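Local coordinates for L-ribulose 3-epimerase (PDB 7CJ7), which catalyses the manganese-dependent epimerization of ketoses at C3, acting most strongly on L-ribulose and also on D-ribulose, D-allulose and D-fructose, at residues D38-A43 and L64-S69; A68-S73 and S106-V111; V111-L116 and E152-Y157; G146-L151 and N179-L184. All blocks are in the same frame, centred on the assembly; numbering follows the deposited sequence.

Overall arrangement
The chain forms an eight-stranded parallel TIM barrel, and the contacts run from its second strand to its sixth. Contact 1 closes the unit of strand 39-43, helix 52-61 and strand 65-72. Contact 2 takes up the same strand where contact 1 leaves it, sharing Ala68 and Ser69, and closes the next unit through helix 83-102 to strand 107-112. Contact 3 opens at Val111, the last residue of contact 2, and ties the end of that strand to the loop after strand 148-152. Contact 4 joins strands 148-152 and 180-185, so its segments alternate with those of contact 3. Contacts 1, 2 and 3 all touch L-sorbose.

Contact 1 (D38-A43 and L64-S69); sequences DYIEIA and LRAHAS. With SOL (L-sorbose), chain C.
Ser69 and Glu41 meet through their side chains beside the bound sugar. Ser69 OG donates to Glu41 OE2 at 2.8 Å, on the anti side and somewhat out of the carboxylate plane, and accepts a bond from O6 of L-sorbose at 2.6 Å. Its position between the backbone N and the carbonyl carbon (chi1 65°) lets OG meet both. Glu41 reaches it with an extended chain. Its other oxygen, OE1, is bonded to Tyr209, Thr244 and His211, so the carboxylate is held at both oxygens. His211 is a manganese ligand, which makes Glu41 a second-shell residue of the metal site.

The rings of Tyr39 and His67 form a T-shaped pair, with planes at 66°. His67 CD2 stands 3.6 Å above the plane of the Tyr39 ring, over its centre. His67 NE2 is bonded to Glu8, and Tyr39 OH to Thr244.

Apolar contacts lie on the face of Ile40 and Ile42. Ile42 CD1 meets Ala66 CB at 4.0 Å, and Ile40 CG2 meets Leu64 CD2 at 3.8 Å.

Five backbone hydrogen bonds join the parallel segments, from Arg65 N to Asp38 O through to Ser69 N to Ile42 O. The strand axes are 30° apart.

Helix 52-61, linking the two strands in a beta-alpha-beta unit of the TIM barrel, packs on the isoleucine face through Leu59 and Thr55. Strand 8-12 borders strand 39-43, and strand 107-112 borders strand 65-72.

Contact 2 (A68-S73 and S106-V111); sequences ASLGLS and SELCGV. With SOL (L-sorbose), chain C.
Ala68 begins the pairing with Glu107 and Cys109. Its N donates to Glu107 O at 3.2 Å. Its O accepts from Cys109 N at 2.9 Å. Ala68 CB faces Leu108 CD1 at 4.2 Å.

Ser69 lies beside Cys109 on the barrel's inner face. Its CB is 3.7 Å from Cys109 SG, while its CA-H points at Cys109 O. The sulfur lies between its own backbone N and carbonyl carbon (chi1 70°), where it meets Ser69 CB.

Leu70 N donates to the same Cys109 O at 3.2 Å, by a more bent bond. Its side chain turns to the helix side, where CD2 meets Leu108 CD1 at 4.1 Å. Near Leu70, Gly110 has positive phi (99°). A side chain there would clash with Leu70 O and with the carbonyl before it, so the backbone calls for glycine. The sugar comes close to this part: its O5 is 3.1 Å from Leu70 C.

Gly71 follows, its CA-H directed at Val111 O. From the second segment, Val111 CG2 lies 3.6 Å from O4 of the sugar. Leu72 N makes a weak bond to Val111 O, and the pairing frays as the chain turns a corner at Gly110 and Val111.

Helix 83-102 connects the two strands in a beta-alpha-beta unit, packing on Leu70 through Leu92 and Ala96, and on Leu108 through Thr97 and Leu100. Strand 39-43 flanks strand 65-72, and strand 148-152 flanks strand 107-112 through backbone bonds of Asn148 and Asp150. On the inner face Tyr209 of strand 207-212 reaches across to Glu107 and Cys109.

Contact 3 (V111-L116 and E152-Y157); sequences VIYCAL and EVVNRY. With MN (manganese (II) ion), chain D; SOL (L-sorbose), chain C.
Val111 and Tyr113 meet Glu152 and Val154 in a small buried contact between two segments at the C-terminal ends of neighbouring barrel strands. Segment 111-116 turns away from strand 107-112, and segment 152-157 runs from the last residue of strand 148-152 into the following loop.

One side-chain hydrogen bond crosses it. Tyr113 OH donates to the backbone O of Glu152 at 2.6 Å. The acceptor lies near the plane of the ring, at its edge. A phenylalanine here would probably leave the carbonyl of Glu152 without this donor and hold the start of the loop less firmly.

The apolar part is tight. Val111 CG2 touches Val154 CG1 at 3.6 Å, with the two side chains crossing at a slant. Val154 CG2 also lies 3.9 Å from Tyr113 OH.

Glu152 extends the other way, with CG anti to its backbone N (chi1 -167°). Its OE2 binds manganese at 2.1 Å, and OE1 accepts from O4 of L-sorbose at 2.7 Å. The sugar adds O2 and O3 to the metal. Asp185, His211 and Glu246 complete the site.

Further on, Asn155 OD1 accepts from Tyr157 N, an Asx turn, and Tyr157 OH is bonded to Glu158 and Tyr187 of the second subunit.

Metal and sugar bound at the C-terminal ends of the strands are characteristic of TIM-barrel active sites; Glu152 is probably one of the proton donor/acceptors.

Contact 4 (G146-L151 and N179-L184); sequences GINIDL and NAFLHL
Phe181 and Asp150 make the closely packed middle of this contact. Their side chains lie side by side, with Asp150 OD1 3.3 Å from Phe181 CB. OD1 also forms a salt bridge with Lys5, a cation-pi partner of the Phe181 ring. Asn148 OD1 meets Phe181 CE1 at 3.6 Å, near the ring edge. The backbones are tightly joined, with Phe181 N to Ile149 O and Leu151 N to Phe181 O both 2.8 Å.

Strands 148-152 and 180-185 are parallel neighbours in the TIM barrel, linked by helix 165-175 as a beta-alpha-beta unit. The face of Ile149, Leu151 and Ala180 turns to helices 125-143 and 165-175. Here Ala180 is partly exposed and makes a single apolar contact across, CB to Ile149 CG1 at 3.9 Å.

Toward the N-terminal ends, Asn179 ND2 donates to Ile147 O at 3.0 Å, within the amide plane, and also bonds to Ala139 O. An alanine in place of Asn179 would probably leave the carbonyls of Ile147 and Ala139 without this shared donor. At the far end, His183 N donates to Leu151 O at 2.9 Å, from above the carbonyl plane. With CG anti to its backbone N (chi1 170°), the His183 ring meets His211, a manganese ligand, edge-to-face; ND1 bonds to Gly110 N.

Contact 1 (D38-A43 and L64-S69)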
loop_
_atom_site.group_PDB
_atom_site.type_symbol
_atom_site.label_atom_id
_atom_site.label_comp_id
_atom_site.label_asym_id
_atom_site.label_seq_id
_atom_site.Cartn_x
_atom_site.Cartn_y
_atom_site.Cartn_z
ATOM N N ASP A 38 18.965 20.028 8.833
ATOM C CA ASP A 38 18.567 21.279 9.526
ATOM C C ASP A 38 17.675 20.958 10.731
ATOM O O ASP A 38 17.741 21.694 11.733
ATOM C CB ASP A 38 17.833 22.220 8.573
ATOM C CG ASP A 38 18.669 22.611 7.375
ATOM O OD1 ASP A 38 19.798 23.083 7.594
ATOM O OD2 ASP A 38 18.192 22.434 6.240
ATOM N N TYR A 39 16.844 19.924 10.640
ATOM C CA TYR A 39 15.898 19.585 11.732
ATOM C C TYR A 39 15.719 18.075 11.814
ATOM O O TYR A 39 16.057 17.341 10.870
ATOM C CB TYR A 39 14.555 20.303 11.547
ATOM C CG TYR A 39 13.725 19.837 10.379
ATOM C CD1 TYR A 39 12.811 18.809 10.510
ATOM C CD2 TYR A 39 13.864 20.405 9.128
ATOM C CE1 TYR A 39 12.039 18.380 9.444
ATOM C CE2 TYR A 39 13.115 19.973 8.046
ATOM C CZ TYR A 39 12.213 18.941 8.194
ATOM O OH TYR A 39 11.483 18.503 7.125
ATOM N N ILE A 40 15.212 17.637 12.956
ATOM C CA ILE A 40 14.710 16.248 13.151
ATOM C C ILE A 40 13.189 16.325 13.269
ATOM O O ILE A 40 12.675 17.280 13.877
ATOM C CB ILE A 40 15.356 15.601 14.384
ATOM C CG1 ILE A 40 14.850 14.168 14.557
ATOM C CG2 ILE A 40 15.111 16.447 15.621
ATOM C CD1 ILE A 40 15.852 13.235 15.134
ATOM N N GLU A 41 12.497 15.358 12.671
ATOM C CA GLU A 41 11.040 15.229 12.794
ATOM C C GLU A 41 10.772 14.194 13.874
ATOM O O GLU A 41 11.079 13.020 13.664
ATOM C CB GLU A 41 10.408 14.855 11.459
ATOM C CG GLU A 41 8.894 14.896 11.502
ATOM C CD GLU A 41 8.294 14.522 10.168
ATOM O OE1 GLU A 41 8.545 15.264 9.189
ATOM O OE2 GLU A 41 7.633 13.468 10.106
ATOM N N ILE A 42 10.262 14.646 15.008
ATOM C CA ILE A 42 9.979 13.759 16.169
ATOM C C ILE A 42 8.594 13.145 15.989
ATOM O O ILE A 42 7.655 13.900 15.742
ATOM C CB ILE A 42 10.112 14.548 17.483
ATOM C CG1 ILE A 42 11.514 15.146 17.617
ATOM C CG2 ILE A 42 9.743 13.661 18.658
ATOM C CD1 ILE A 42 11.679 16.104 18.776
ATOM N N ALA A 43 8.493 11.823 16.103
ATOM C CA ALA A 43 7.222 11.067 16.071
ATOM C C ALA A 43 6.572 11.163 17.456
ATOM O O ALA A 43 7.171 10.672 18.418
ATOM C CB ALA A 43 7.509 9.641 15.671
ATOM N N LEU A 64 20.250 21.935 16.350
ATOM C CA LEU A 64 19.252 21.316 15.453
ATOM C C LEU A 64 17.875 21.899 15.766
ATOM O O LEU A 64 17.609 22.180 16.925
ATOM C CB LEU A 64 19.300 19.806 15.686
ATOM C CG LEU A 64 18.723 18.950 14.572
ATOM C CD1 LEU A 64 19.507 19.127 13.283
ATOM C CD2 LEU A 64 18.700 17.489 14.997
ATOM N N ARG A 65 17.024 22.050 14.757
ATOM C CA ARG A 65 15.607 22.432 14.960
ATOM C C ARG A 65 14.770 21.144 15.019
ATOM O O ARG A 65 15.307 20.042 14.724
ATOM C CB ARG A 65 15.166 23.401 13.859
ATOM C CG ARG A 65 15.932 24.716 13.871
ATOM C CD ARG A 65 15.336 25.793 12.992
ATOM N NE ARG A 65 15.332 25.514 11.562
ATOM C CZ ARG A 65 16.395 25.629 10.750
ATOM N NH1 ARG A 65 17.572 25.977 11.243
ATOM N NH2 ARG A 65 16.294 25.375 9.452
ATOM N N ALA A 66 13.501 21.258 15.398
ATOM C CA ALA A 66 12.579 20.107 15.438
ATOM C C ALA A 66 11.214 20.515 14.887
ATOM O O ALA A 66 10.767 21.647 15.133
ATOM C CB ALA A 66 12.478 19.568 16.843
ATOM N N HIS A 67 10.604 19.613 14.132
ATOM C CA HIS A 67 9.160 19.617 13.817
ATOM C C HIS A 67 8.601 18.303 14.356
ATOM O O HIS A 67 9.383 17.459 14.791
ATOM C CB HIS A 67 8.912 19.825 12.317
ATOM C CG HIS A 67 9.401 21.131 11.796
ATOM N ND1 HIS A 67 8.984 22.348 12.328
ATOM C CD2 HIS A 67 10.249 21.422 10.785
ATOM C CE1 HIS A 67 9.556 23.330 11.654
ATOM N NE2 HIS A 67 10.338 22.786 10.702
ATOM N N ALA A 68 7.294 18.126 14.353
ATOM C CA ALA A 68 6.682 16.908 14.921
ATOM C C ALA A 68 5.634 16.363 13.957
ATOM O O ALA A 68 4.934 17.141 13.333
ATOM C CB ALA A 68 6.091 17.213 16.272
ATOM N N SER A 69 5.539 15.046 13.883
ATOM C CA SER A 69 4.485 14.332 13.138
ATOM C C SER A 69 3.852 13.323 14.090
ATOM O O SER A 69 4.512 12.919 15.068
ATOM C CB SER A 69 5.042 13.679 11.895
ATOM O OG SER A 69 5.968 12.658 12.227
HETATM C C1 SOL C . 3.052 7.102 7.526
HETATM O O1 SOL C . 3.026 6.166 6.474
HETATM C C2 SOL C . 3.879 8.299 7.185
HETATM O O2 SOL C . 4.110 8.581 6.021
HETATM C C3 SOL C . 4.466 9.122 8.322
HETATM O O3 SOL C . 4.822 10.412 7.879
HETATM C C4 SOL C . 3.501 9.211 9.500
HETATM O O4 SOL C . 2.299 9.861 9.081
HETATM C C5 SOL C . 4.067 9.973 10.700
HETATM O O5 SOL C . 3.037 10.160 11.670
HETATM C C6 SOL C . 5.238 9.278 11.362
HETATM O O6 SOL C . 5.745 10.066 12.443
#

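Contact 2 (A68-S73 and S106-V111)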
loop_
_atom_site.group_PDB
_atom_site.type_symbol
_atom_site.label_atom_id
_atom_site.label_comp_id
_atom_site.label_asym_id
_atom_site.label_seq_id
_atom_site.Cartn_x
_atom_site.Cartn_y
_atom_site.Cartn_z
ATOM N N ALA A 68 7.294 18.126 14.353
ATOM C CA ALA A 68 6.682 16.908 14.921
ATOM C C ALA A 68 5.634 16.363 13.957
ATOM O O ALA A 68 4.934 17.141 13.333
ATOM C CB ALA A 68 6.091 17.213 16.272
ATOM N N SER A 69 5.539 15.046 13.883
ATOM C CA SER A 69 4.485 14.332 13.138
ATOM C C SER A 69 3.852 13.323 14.090
ATOM O O SER A 69 4.512 12.919 15.068
ATOM C CB SER A 69 5.042 13.679 11.895
ATOM O OG SER A 69 5.968 12.658 12.227
ATOM N N LEU A 70 2.606 12.945 13.832
ATOM C CA LEU A 70 2.007 11.807 14.556
ATOM C C LEU A 70 0.894 11.208 13.709
ATOM O O LEU A 70 0.536 11.793 12.693
ATOM C CB LEU A 70 1.498 12.285 15.914
ATOM C CG LEU A 70 0.400 13.341 15.860
ATOM C CD1 LEU A 70 -0.968 12.701 15.669
ATOM C CD2 LEU A 70 0.421 14.208 17.103
ATOM N N GLY A 71 0.462 10.024 14.104
ATOM C CA GLY A 71 -0.809 9.427 13.693
ATOM C C GLY A 71 -1.664 9.199 14.913
ATOM O O GLY A 71 -1.108 8.882 15.971
ATOM N N LEU A 72 -2.973 9.380 14.799
ATOM C CA LEU A 72 -3.879 9.007 15.907
ATOM C C LEU A 72 -4.056 7.482 15.896
ATOM O O LEU A 72 -3.557 6.829 14.980
ATOM C CB LEU A 72 -5.198 9.756 15.734
ATOM C CG LEU A 72 -5.060 11.277 15.696
ATOM C CD1 LEU A 72 -6.378 11.918 15.314
ATOM C CD2 LEU A 72 -4.569 11.814 17.036
ATOM N N SER A 73 -4.722 6.942 16.904
ATOM C CA SER A 73 -5.062 5.508 17.019
ATOM C C SER A 73 -6.579 5.381 17.164
ATOM O O SER A 73 -7.252 6.438 17.193
ATOM C CB SER A 73 -4.334 4.891 18.178
ATOM O OG SER A 73 -4.833 5.407 19.399
ATOM N N SER A 106 7.424 24.776 14.589
ATOM C CA SER A 106 6.320 25.547 13.959
ATOM C C SER A 106 5.463 24.663 13.049
ATOM O O SER A 106 4.527 25.211 12.439
ATOM C CB SER A 106 6.871 26.722 13.204
ATOM O OG SER A 106 7.880 26.297 12.308
ATOM N N GLU A 107 5.759 23.363 12.929
ATOM C CA GLU A 107 4.993 22.460 12.025
ATOM C C GLU A 107 4.573 21.192 12.767
ATOM O O GLU A 107 5.460 20.459 13.248
ATOM C CB GLU A 107 5.823 22.092 10.795
ATOM C CG GLU A 107 6.295 23.295 10.004
ATOM C CD GLU A 107 5.203 24.051 9.262
ATOM O OE1 GLU A 107 4.102 23.476 9.065
ATOM O OE2 GLU A 107 5.461 25.217 8.864
ATOM N N LEU A 108 3.257 20.968 12.869
ATOM C CA LEU A 108 2.686 19.681 13.318
ATOM C C LEU A 108 2.089 19.007 12.089
ATOM O O LEU A 108 1.172 19.582 11.493
ATOM C CB LEU A 108 1.612 19.908 14.383
ATOM C CG LEU A 108 0.934 18.626 14.857
ATOM C CD1 LEU A 108 1.936 17.764 15.597
ATOM C CD2 LEU A 108 -0.269 18.911 15.734
ATOM N N CYS A 109 2.636 17.865 11.681
ATOM C CA CYS A 109 2.269 17.236 10.392
ATOM C C CYS A 109 1.975 15.747 10.590
ATOM O O CYS A 109 1.961 15.268 11.736
ATOM C CB CYS A 109 3.355 17.490 9.354
ATOM S SG CYS A 109 4.897 16.594 9.672
ATOM N N GLY A 110 1.658 15.056 9.502
ATOM C CA GLY A 110 1.331 13.627 9.543
ATOM C C GLY A 110 -0.168 13.373 9.527
ATOM O O GLY A 110 -0.949 14.236 9.074
ATOM N N VAL A 111 -0.555 12.187 9.977
ATOM C CA VAL A 111 -1.961 11.720 9.924
ATOM C C VAL A 111 -2.646 12.189 11.206
ATOM O O VAL A 111 -2.888 11.370 12.114
ATOM C CB VAL A 111 -2.018 10.203 9.688
ATOM C CG1 VAL A 111 -3.457 9.712 9.594
ATOM C CG2 VAL A 111 -1.249 9.839 8.426
HETATM C C1 SOL C . 3.052 7.102 7.526
HETATM O O1 SOL C . 3.026 6.166 6.474
HETATM C C2 SOL C . 3.879 8.299 7.185
HETATM O O2 SOL C . 4.110 8.581 6.021
HETATM C C3 SOL C . 4.466 9.122 8.322
HETATM O O3 SOL C . 4.822 10.412 7.879
HETATM C C4 SOL C . 3.501 9.211 9.500
HETATM O O4 SOL C . 2.299 9.861 9.081
HETATM C C5 SOL C . 4.067 9.973 10.700
HETATM O O5 SOL C . 3.037 10.160 11.670
HETATM C C6 SOL C . 5.238 9.278 11.362
HETATM O O6 SOL C . 5.745 10.066 12.443
#

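Contact 3 (V111-L116 and E152-Y157)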
loop_
_atom_site.group_PDB
_atom_site.type_symbol
_atom_site.label_atom_id
_atom_site.label_comp_id
_atom_site.label_asym_id
_atom_site.label_seq_id
_atom_site.Cartn_x
_atom_site.Cartn_y
_atom_site.Cartn_z
ATOM N N VAL A 111 -0.555 12.187 9.977
ATOM C CA VAL A 111 -1.961 11.720 9.924
ATOM C C VAL A 111 -2.646 12.189 11.206
ATOM O O VAL A 111 -2.888 11.370 12.114
ATOM C CB VAL A 111 -2.018 10.203 9.688
ATOM C CG1 VAL A 111 -3.457 9.712 9.594
ATOM C CG2 VAL A 111 -1.249 9.839 8.426
ATOM N N ILE A 112 -2.931 13.488 11.264
ATOM C CA ILE A 112 -3.456 14.165 12.483
ATOM C C ILE A 112 -4.982 14.237 12.417
ATOM O O ILE A 112 -5.573 14.711 13.385
ATOM C CB ILE A 112 -2.820 15.559 12.644
ATOM C CG1 ILE A 112 -2.968 16.407 11.379
ATOM C CG2 ILE A 112 -1.365 15.443 13.067
ATOM C CD1 ILE A 112 -2.486 17.830 11.543
ATOM N N TYR A 113 -5.589 13.790 11.314
ATOM C CA TYR A 113 -7.024 14.007 11.010
ATOM C C TYR A 113 -7.808 12.690 11.116
ATOM O O TYR A 113 -9.028 12.704 10.905
ATOM C CB TYR A 113 -7.164 14.615 9.612
ATOM C CG TYR A 113 -6.469 13.805 8.557
ATOM C CD1 TYR A 113 -7.115 12.746 7.943
ATOM C CD2 TYR A 113 -5.152 14.060 8.204
ATOM C CE1 TYR A 113 -6.482 11.967 6.989
ATOM C CE2 TYR A 113 -4.511 13.301 7.240
ATOM C CZ TYR A 113 -5.173 12.241 6.641
ATOM O OH TYR A 113 -4.552 11.475 5.697
ATOM N N CYS A 114 -7.145 11.591 11.461
ATOM C CA CYS A 114 -7.795 10.264 11.614
ATOM C C CYS A 114 -6.844 9.273 12.293
ATOM O O CYS A 114 -5.672 9.631 12.542
ATOM C CB CYS A 114 -8.216 9.710 10.263
ATOM S SG CYS A 114 -6.817 9.207 9.239
ATOM N N ALA A 115 -7.332 8.067 12.579
ATOM C CA ALA A 115 -6.484 6.951 13.053
ATOM C C ALA A 115 -5.577 6.510 11.899
ATOM O O ALA A 115 -6.078 6.279 10.776
ATOM C CB ALA A 115 -7.336 5.819 13.571
ATOM N N LEU A 116 -4.274 6.441 12.148
ATOM C CA LEU A 116 -3.290 5.917 11.167
ATOM C C LEU A 116 -3.443 4.399 11.142
ATOM O O LEU A 116 -3.237 3.782 12.203
ATOM C CB LEU A 116 -1.880 6.320 11.597
ATOM C CG LEU A 116 -0.750 5.824 10.701
ATOM C CD1 LEU A 116 -0.853 6.423 9.318
ATOM C CD2 LEU A 116 0.605 6.139 11.315
ATOM N N GLU A 152 -1.207 15.127 6.239
ATOM C CA GLU A 152 -0.477 14.207 5.345
ATOM C C GLU A 152 -1.475 13.292 4.631
ATOM O O GLU A 152 -2.151 12.489 5.292
ATOM C CB GLU A 152 0.543 13.381 6.116
ATOM C CG GLU A 152 1.499 12.670 5.193
ATOM C CD GLU A 152 2.542 11.855 5.930
ATOM O OE1 GLU A 152 2.440 11.730 7.188
ATOM O OE2 GLU A 152 3.450 11.365 5.258
ATOM N N VAL A 153 -1.511 13.391 3.311
ATOM C CA VAL A 153 -2.246 12.449 2.422
ATOM C C VAL A 153 -1.506 11.116 2.456
ATOM O O VAL A 153 -0.303 11.088 2.164
ATOM C CB VAL A 153 -2.327 13.024 1.000
ATOM C CG1 VAL A 153 -2.998 12.044 0.054
ATOM C CG2 VAL A 153 -3.029 14.374 1.014
ATOM N N VAL A 154 -2.181 10.040 2.826
ATOM C CA VAL A 154 -1.504 8.720 2.878
ATOM C C VAL A 154 -2.346 7.724 2.094
ATOM O O VAL A 154 -3.489 8.043 1.710
ATOM C CB VAL A 154 -1.249 8.253 4.321
ATOM C CG1 VAL A 154 -0.266 9.164 5.038
ATOM C CG2 VAL A 154 -2.553 8.124 5.094
ATOM N N ASN A 155 -1.783 6.552 1.855
ATOM C CA ASN A 155 -2.398 5.562 0.942
ATOM C C ASN A 155 -3.626 4.938 1.619
ATOM O O ASN A 155 -3.843 5.115 2.845
ATOM C CB ASN A 155 -1.354 4.545 0.468
ATOM C CG ASN A 155 -0.919 3.593 1.553
ATOM O OD1 ASN A 155 -1.739 2.834 2.049
ATOM N ND2 ASN A 155 0.360 3.626 1.924
ATOM N N ARG A 156 -4.387 4.202 0.826
ATOM C CA ARG A 156 -5.671 3.555 1.188
ATOM C C ARG A 156 -5.501 2.641 2.410
ATOM O O ARG A 156 -6.487 2.471 3.153
ATOM C CB ARG A 156 -6.159 2.756 -0.020
ATOM C CG ARG A 156 -5.222 1.619 -0.412
ATOM C CD ARG A 156 -5.531 1.022 -1.772
ATOM N NE ARG A 156 -5.452 2.015 -2.830
ATOM C CZ ARG A 156 -5.954 1.852 -4.043
ATOM N NH1 ARG A 156 -6.557 0.721 -4.352
ATOM N NH2 ARG A 156 -5.858 2.818 -4.941
ATOM N N TYR A 157 -4.335 2.029 2.612
ATOM C CA TYR A 157 -4.137 1.079 3.740
ATOM C C TYR A 157 -3.886 1.843 5.052
ATOM O O TYR A 157 -3.832 1.186 6.096
ATOM C CB TYR A 157 -2.999 0.093 3.449
ATOM C CG TYR A 157 -3.127 -0.673 2.156
ATOM C CD1 TYR A 157 -3.976 -1.760 2.033
ATOM C CD2 TYR A 157 -2.362 -0.326 1.055
ATOM C CE1 TYR A 157 -4.075 -2.474 0.849
ATOM C CE2 TYR A 157 -2.454 -1.018 -0.141
ATOM C CZ TYR A 157 -3.304 -2.109 -0.239
ATOM O OH TYR A 157 -3.386 -2.805 -1.407
HETATM MN MN MN D . 5.223 10.355 5.637
HETATM C C1 SOL C . 3.052 7.102 7.526
HETATM O O1 SOL C . 3.026 6.166 6.474
HETATM C C2 SOL C . 3.879 8.299 7.185
HETATM O O2 SOL C . 4.110 8.581 6.021
HETATM C C3 SOL C . 4.466 9.122 8.322
HETATM O O3 SOL C . 4.822 10.412 7.879
HETATM C C4 SOL C . 3.501 9.211 9.500
HETATM O O4 SOL C . 2.299 9.861 9.081
HETATM C C5 SOL C . 4.067 9.973 10.700
HETATM O O5 SOL C . 3.037 10.160 11.670
HETATM C C6 SOL C . 5.238 9.278 11.362
HETATM O O6 SOL C . 5.745 10.066 12.443
#

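Contact 4 (G146-L151 and N179-L184)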
loop_
_atom_site.group_PDB
_atom_site.type_symbol
_atom_site.label_atom_id
_atom_site.label_comp_id
_atom_site.label_asym_id
_atom_site.label_seq_id
_atom_site.Cartn_x
_atom_site.Cartn_y
_atom_site.Cartn_z
ATOM N N GLY A 146 1.632 29.943 17.220
ATOM C CA GLY A 146 2.441 30.199 16.011
ATOM C C GLY A 146 2.770 28.926 15.245
ATOM O O GLY A 146 3.831 28.864 14.596
ATOM N N ILE A 147 1.869 27.948 15.271
ATOM C CA ILE A 147 2.111 26.612 14.663
ATOM C C ILE A 147 1.174 26.416 13.461
ATOM O O ILE A 147 -0.035 26.725 13.556
ATOM C CB ILE A 147 1.990 25.512 15.734
ATOM C CG1 ILE A 147 3.227 25.503 16.645
ATOM C CG2 ILE A 147 1.740 24.152 15.097
ATOM C CD1 ILE A 147 3.010 24.814 17.962
ATOM N N ASN A 148 1.742 25.972 12.344
ATOM C CA ASN A 148 0.987 25.479 11.166
ATOM C C ASN A 148 0.714 23.983 11.341
ATOM O O ASN A 148 1.592 23.252 11.851
ATOM C CB ASN A 148 1.740 25.699 9.854
ATOM C CG ASN A 148 2.104 27.139 9.585
ATOM O OD1 ASN A 148 1.264 28.023 9.713
ATOM N ND2 ASN A 148 3.343 27.373 9.182
ATOM N N ILE A 149 -0.438 23.519 10.868
ATOM C CA ILE A 149 -0.724 22.063 10.787
ATOM C C ILE A 149 -0.720 21.667 9.310
ATOM O O ILE A 149 -1.227 22.425 8.468
ATOM C CB ILE A 149 -2.019 21.675 11.514
ATOM C CG1 ILE A 149 -3.277 22.197 10.816
ATOM C CG2 ILE A 149 -1.944 22.133 12.961
ATOM C CD1 ILE A 149 -4.557 21.658 11.430
ATOM N N ASP A 150 -0.116 20.522 9.023
ATOM C CA ASP A 150 0.033 19.993 7.650
ATOM C C ASP A 150 -0.567 18.587 7.650
ATOM O O ASP A 150 -0.052 17.709 8.373
ATOM C CB ASP A 150 1.497 20.037 7.219
ATOM C CG ASP A 150 2.202 21.322 7.617
ATOM O OD1 ASP A 150 2.091 22.318 6.860
ATOM O OD2 ASP A 150 2.844 21.323 8.699
ATOM N N LEU A 151 -1.632 18.398 6.883
ATOM C CA LEU A 151 -2.418 17.144 6.857
ATOM C C LEU A 151 -1.813 16.225 5.795
ATOM O O LEU A 151 -1.862 16.563 4.590
ATOM C CB LEU A 151 -3.875 17.497 6.556
ATOM C CG LEU A 151 -4.651 18.159 7.698
ATOM C CD1 LEU A 151 -4.111 19.530 8.068
ATOM C CD2 LEU A 151 -6.110 18.268 7.328
ATOM N N ASN A 179 -3.717 28.467 8.546
ATOM C CA ASN A 179 -2.510 27.763 9.055
ATOM C C ASN A 179 -2.711 26.256 8.902
ATOM O O ASN A 179 -1.972 25.508 9.541
ATOM C CB ASN A 179 -2.177 28.136 10.500
ATOM C CG ASN A 179 -3.241 27.698 11.475
ATOM O OD1 ASN A 179 -4.424 27.857 11.206
ATOM N ND2 ASN A 179 -2.827 27.175 12.616
ATOM N N ALA A 180 -3.637 25.830 8.042
ATOM C CA ALA A 180 -3.807 24.406 7.695
ATOM C C ALA A 180 -3.352 24.187 6.250
ATOM O O ALA A 180 -3.837 24.874 5.337
ATOM C CB ALA A 180 -5.219 23.953 7.925
ATOM N N PHE A 181 -2.437 23.249 6.056
ATOM C CA PHE A 181 -1.761 23.001 4.761
ATOM C C PHE A 181 -1.872 21.522 4.393
ATOM O O PHE A 181 -2.162 20.667 5.266
ATOM C CB PHE A 181 -0.285 23.404 4.828
ATOM C CG PHE A 181 -0.064 24.877 5.025
ATOM C CD1 PHE A 181 -0.021 25.419 6.302
ATOM C CD2 PHE A 181 0.115 25.719 3.942
ATOM C CE1 PHE A 181 0.183 26.775 6.488
ATOM C CE2 PHE A 181 0.316 27.075 4.133
ATOM C CZ PHE A 181 0.344 27.599 5.405
ATOM N N LEU A 182 -1.615 21.245 3.120
ATOM C CA LEU A 182 -1.457 19.871 2.600
ATOM C C LEU A 182 -0.025 19.407 2.886
ATOM O O LEU A 182 0.920 20.223 2.854
ATOM C CB LEU A 182 -1.742 19.887 1.100
ATOM C CG LEU A 182 -1.846 18.524 0.432
ATOM C CD1 LEU A 182 -3.123 17.833 0.863
ATOM C CD2 LEU A 182 -1.789 18.664 -1.079
ATOM N N HIS A 183 0.117 18.128 3.166
ATOM C CA HIS A 183 1.421 17.452 3.361
ATOM C C HIS A 183 1.458 16.279 2.380
ATOM O O HIS A 183 0.540 15.451 2.434
ATOM C CB HIS A 183 1.550 17.095 4.846
ATOM C CG HIS A 183 2.689 16.212 5.216
ATOM N ND1 HIS A 183 2.846 15.755 6.512
ATOM C CD2 HIS A 183 3.702 15.682 4.492
ATOM C CE1 HIS A 183 3.911 14.980 6.573
ATOM N NE2 HIS A 183 4.464 14.926 5.348
ATOM N N LEU A 184 2.419 16.270 1.454
ATOM C CA LEU A 184 2.546 15.192 0.446
ATOM C C LEU A 184 3.766 14.345 0.789
ATOM O O LEU A 184 4.752 14.898 1.322
ATOM C CB LEU A 184 2.660 15.776 -0.960
ATOM C CG LEU A 184 1.375 16.388 -1.520
ATOM C CD1 LEU A 184 1.648 16.983 -2.887
ATOM C CD2 LEU A 184 0.262 15.351 -1.620
#